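PDB 6KXE: ketosynthase from Streptomyces sp. MSC090213JE08, which probably takes part in the condensation of acyl units on an acyl carrier protein, as a member of the beta-ketoacyl synthase family. Local coordinates for residues I354-A359 with V366-L371. Sequence-based numbering, arbitrary orientation.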
ATOM      1  N   ILE B 354     -11.890  -3.655 -28.487  1.00 25.82           N
ATOM      2  CA  ILE B 354     -10.870  -3.174 -27.505  1.00 26.18           C
ATOM      3  C   ILE B 354     -11.341  -1.900 -26.801  1.00 25.03           C
ATOM      4  O   ILE B 354     -11.830  -0.946 -27.443  1.00 25.99           O
ATOM      5  CB  ILE B 354      -9.527  -3.015 -28.218  1.00 26.22           C
ATOM      6  CG1 ILE B 354      -9.069  -4.362 -28.784  1.00 29.69           C
ATOM      7  CG2 ILE B 354      -8.492  -2.374 -27.300  1.00 26.84           C
ATOM      8  CD1 ILE B 354      -8.799  -5.401 -27.733  1.00 29.27           C
ATOM      9  N   ALA B 355     -11.135  -1.853 -25.490  1.00 25.10           N
ATOM     10  CA  ALA B 355     -11.312  -0.632 -24.675  1.00 24.89           C
ATOM     11  C   ALA B 355      -9.990  -0.282 -24.004  1.00 23.16           C
ATOM     12  O   ALA B 355      -9.204  -1.221 -23.662  1.00 26.23           O
ATOM     13  CB  ALA B 355     -12.390  -0.882 -23.654  1.00 25.85           C
ATOM     14  N   LEU B 356      -9.750   1.003 -23.857  1.00 22.80           N
ATOM     15  CA  LEU B 356      -8.529   1.511 -23.220  1.00 23.55           C
ATOM     16  C   LEU B 356      -8.981   2.445 -22.108  1.00 24.34           C
ATOM     17  O   LEU B 356      -9.848   3.336 -22.328  1.00 21.75           O
ATOM     18  CB  LEU B 356      -7.671   2.212 -24.283  1.00 26.32           C
ATOM     19  CG  LEU B 356      -6.342   2.789 -23.808  1.00 27.88           C
ATOM     20  CD1 LEU B 356      -5.342   2.874 -24.955  1.00 30.96           C
ATOM     21  CD2 LEU B 356      -6.530   4.157 -23.169  1.00 29.44           C
ATOM     22  N   VAL B 357      -8.378   2.272 -20.939  1.00 23.67           N
ATOM     23  CA  VAL B 357      -8.655   3.149 -19.781  1.00 22.98           C
ATOM     24  C   VAL B 357      -7.317   3.712 -19.366  1.00 23.20           C
ATOM     25  O   VAL B 357      -6.354   2.907 -19.219  1.00 22.46           O
ATOM     26  CB  VAL B 357      -9.280   2.311 -18.661  1.00 24.66           C
ATOM     27  CG1 VAL B 357      -9.423   3.122 -17.410  1.00 27.21           C
ATOM     28  CG2 VAL B 357     -10.637   1.785 -19.111  1.00 26.50           C
ATOM     29  N   CYS B 358      -7.241   4.999 -19.113  1.00 23.64           N
ATOM     30  CA  CYS B 358      -5.956   5.521 -18.608  1.00 23.60           C
ATOM     31  C   CYS B 358      -6.176   6.606 -17.581  1.00 21.56           C
ATOM     32  O   CYS B 358      -7.253   7.161 -17.485  1.00 20.88           O
ATOM     33  CB  CYS B 358      -5.086   5.987 -19.749  1.00 32.02           C
ATOM     34  SG  CYS B 358      -5.857   7.344 -20.619  1.00 37.37           S
ATOM     35  N   ALA B 359      -5.156   6.827 -16.769  1.00 22.41           N
ATOM     36  CA  ALA B 359      -5.243   7.850 -15.725  1.00 22.04           C
ATOM     37  C   ALA B 359      -3.874   8.409 -15.461  1.00 21.54           C
ATOM     38  O   ALA B 359      -2.845   7.684 -15.638  1.00 22.74           O
ATOM     39  CB  ALA B 359      -5.812   7.244 -14.456  1.00 24.64           C
ATOM     40  N   VAL B 366       1.450   7.147 -14.141  1.00 26.54           N
ATOM     41  CA  VAL B 366       0.541   7.078 -15.314  1.00 25.48           C
ATOM     42  C   VAL B 366       0.243   5.611 -15.535  1.00 23.50           C
ATOM     43  O   VAL B 366       1.176   4.760 -15.342  1.00 24.47           O
ATOM     44  CB  VAL B 366       1.272   7.696 -16.518  1.00 27.71           C
ATOM     45  CG1 VAL B 366       0.503   7.442 -17.781  1.00 28.97           C
ATOM     46  CG2 VAL B 366       1.522   9.175 -16.281  1.00 28.25           C
ATOM     47  N   ALA B 367      -0.991   5.261 -15.881  1.00 23.51           N
ATOM     48  CA  ALA B 367      -1.326   3.840 -16.047  1.00 21.35           C
ATOM     49  C   ALA B 367      -2.346   3.701 -17.154  1.00 22.40           C
ATOM     50  O   ALA B 367      -3.211   4.561 -17.264  1.00 21.49           O
ATOM     51  CB  ALA B 367      -1.836   3.216 -14.764  1.00 21.28           C
ATOM     52  N   VAL B 368      -2.183   2.642 -17.932  1.00 20.53           N
ATOM     53  CA  VAL B 368      -3.128   2.355 -19.042  1.00 23.36           C
ATOM     54  C   VAL B 368      -3.485   0.888 -18.989  1.00 23.01           C
ATOM     55  O   VAL B 368      -2.565   0.041 -18.953  1.00 24.95           O
ATOM     56  CB  VAL B 368      -2.522   2.721 -20.403  1.00 26.30           C
ATOM     57  CG1 VAL B 368      -3.463   2.318 -21.540  1.00 26.31           C
ATOM     58  CG2 VAL B 368      -2.145   4.200 -20.494  1.00 27.40           C
ATOM     59  N   ALA B 369      -4.778   0.590 -19.031  1.00 24.03           N
ATOM     60  CA  ALA B 369      -5.247  -0.798 -19.168  1.00 20.91           C
ATOM     61  C   ALA B 369      -5.903  -0.977 -20.545  1.00 23.17           C
ATOM     62  O   ALA B 369      -6.681  -0.107 -20.984  1.00 23.00           O
ATOM     63  CB  ALA B 369      -6.174  -1.141 -18.033  1.00 23.00           C
ATOM     64  N   VAL B 370      -5.639  -2.112 -21.161  1.00 23.94           N
ATOM     65  CA  VAL B 370      -6.285  -2.515 -22.441  1.00 24.96           C
ATOM     66  C   VAL B 370      -7.154  -3.726 -22.160  1.00 26.46           C
ATOM     67  O   VAL B 370      -6.609  -4.742 -21.698  1.00 24.52           O
ATOM     68  CB  VAL B 370      -5.249  -2.827 -23.531  1.00 24.16           C
ATOM     69  CG1 VAL B 370      -5.953  -3.319 -24.776  1.00 25.31           C
ATOM     70  CG2 VAL B 370      -4.402  -1.617 -23.850  1.00 26.85           C
ATOM     71  N   LEU B 371      -8.448  -3.634 -22.471  1.00 23.86           N
ATOM     72  CA  LEU B 371      -9.427  -4.710 -22.223  1.00 24.20           C
ATOM     73  C   LEU B 371      -9.925  -5.224 -23.572  1.00 24.50           C
ATOM     74  O   LEU B 371     -10.010  -4.405 -24.495  1.00 24.66           O
ATOM     75  CB  LEU B 371     -10.604  -4.178 -21.415  1.00 24.09           C
ATOM     76  CG  LEU B 371     -10.247  -3.447 -20.116  1.00 27.16           C
ATOM     77  CD1 LEU B 371     -11.516  -2.982 -19.438  1.00 29.71           C
ATOM     78  CD2 LEU B 371      -9.428  -4.312 -19.183  1.00 25.98           C
TER
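Ala355 and Leu371, Val357 and Ala369, and Ala359 and Ala367 are hydrogen-bonded antiparallel pairs, each closed by two backbone N-H...O bonds. Leu371 N to Ala355 O is 2.8 Å and nearly straight at the hydrogen (175°), whereas Ala367 N to Ala359 O is 3.1 Å and more bent (158°). Five bridges, alternating hydrogen-bonded and non-hydrogen-bonded, show an unbroken antiparallel ladder. In the non-hydrogen-bonded pairs between, CA-H groups lean on the same carbonyls, as Leu356 CA does on Ala369 O at 3.3 Å.

Apolar contacts follow the two faces. On one, Val368 spreads its methyls to two neighbours: CG1, anti to the backbone N (chi1 176°), lies 3.7 Å from the branch carbon CG of Leu356, while CG2 meets Cys358 CB at 3.5 Å. Ile354 CG2 touches Val370 CG1 at 3.7 Å. Replacing Leu356 by an alanine removes the branch carbon and both methyls and would probably leave Val368 CG1 facing a gap on this face. Helix 265-280 covers Val368 and Val370 here; on the other face, that of Ala355 and Val357, helix 332-346 packs against both residues.

The backbone of 354-359 also bonds to strand 287-291, and that of 366-371 to strand 250-259. This buried beta hairpin, layered between helices, is consistent with the C-terminal half of a thiolase-like ketosynthase fold.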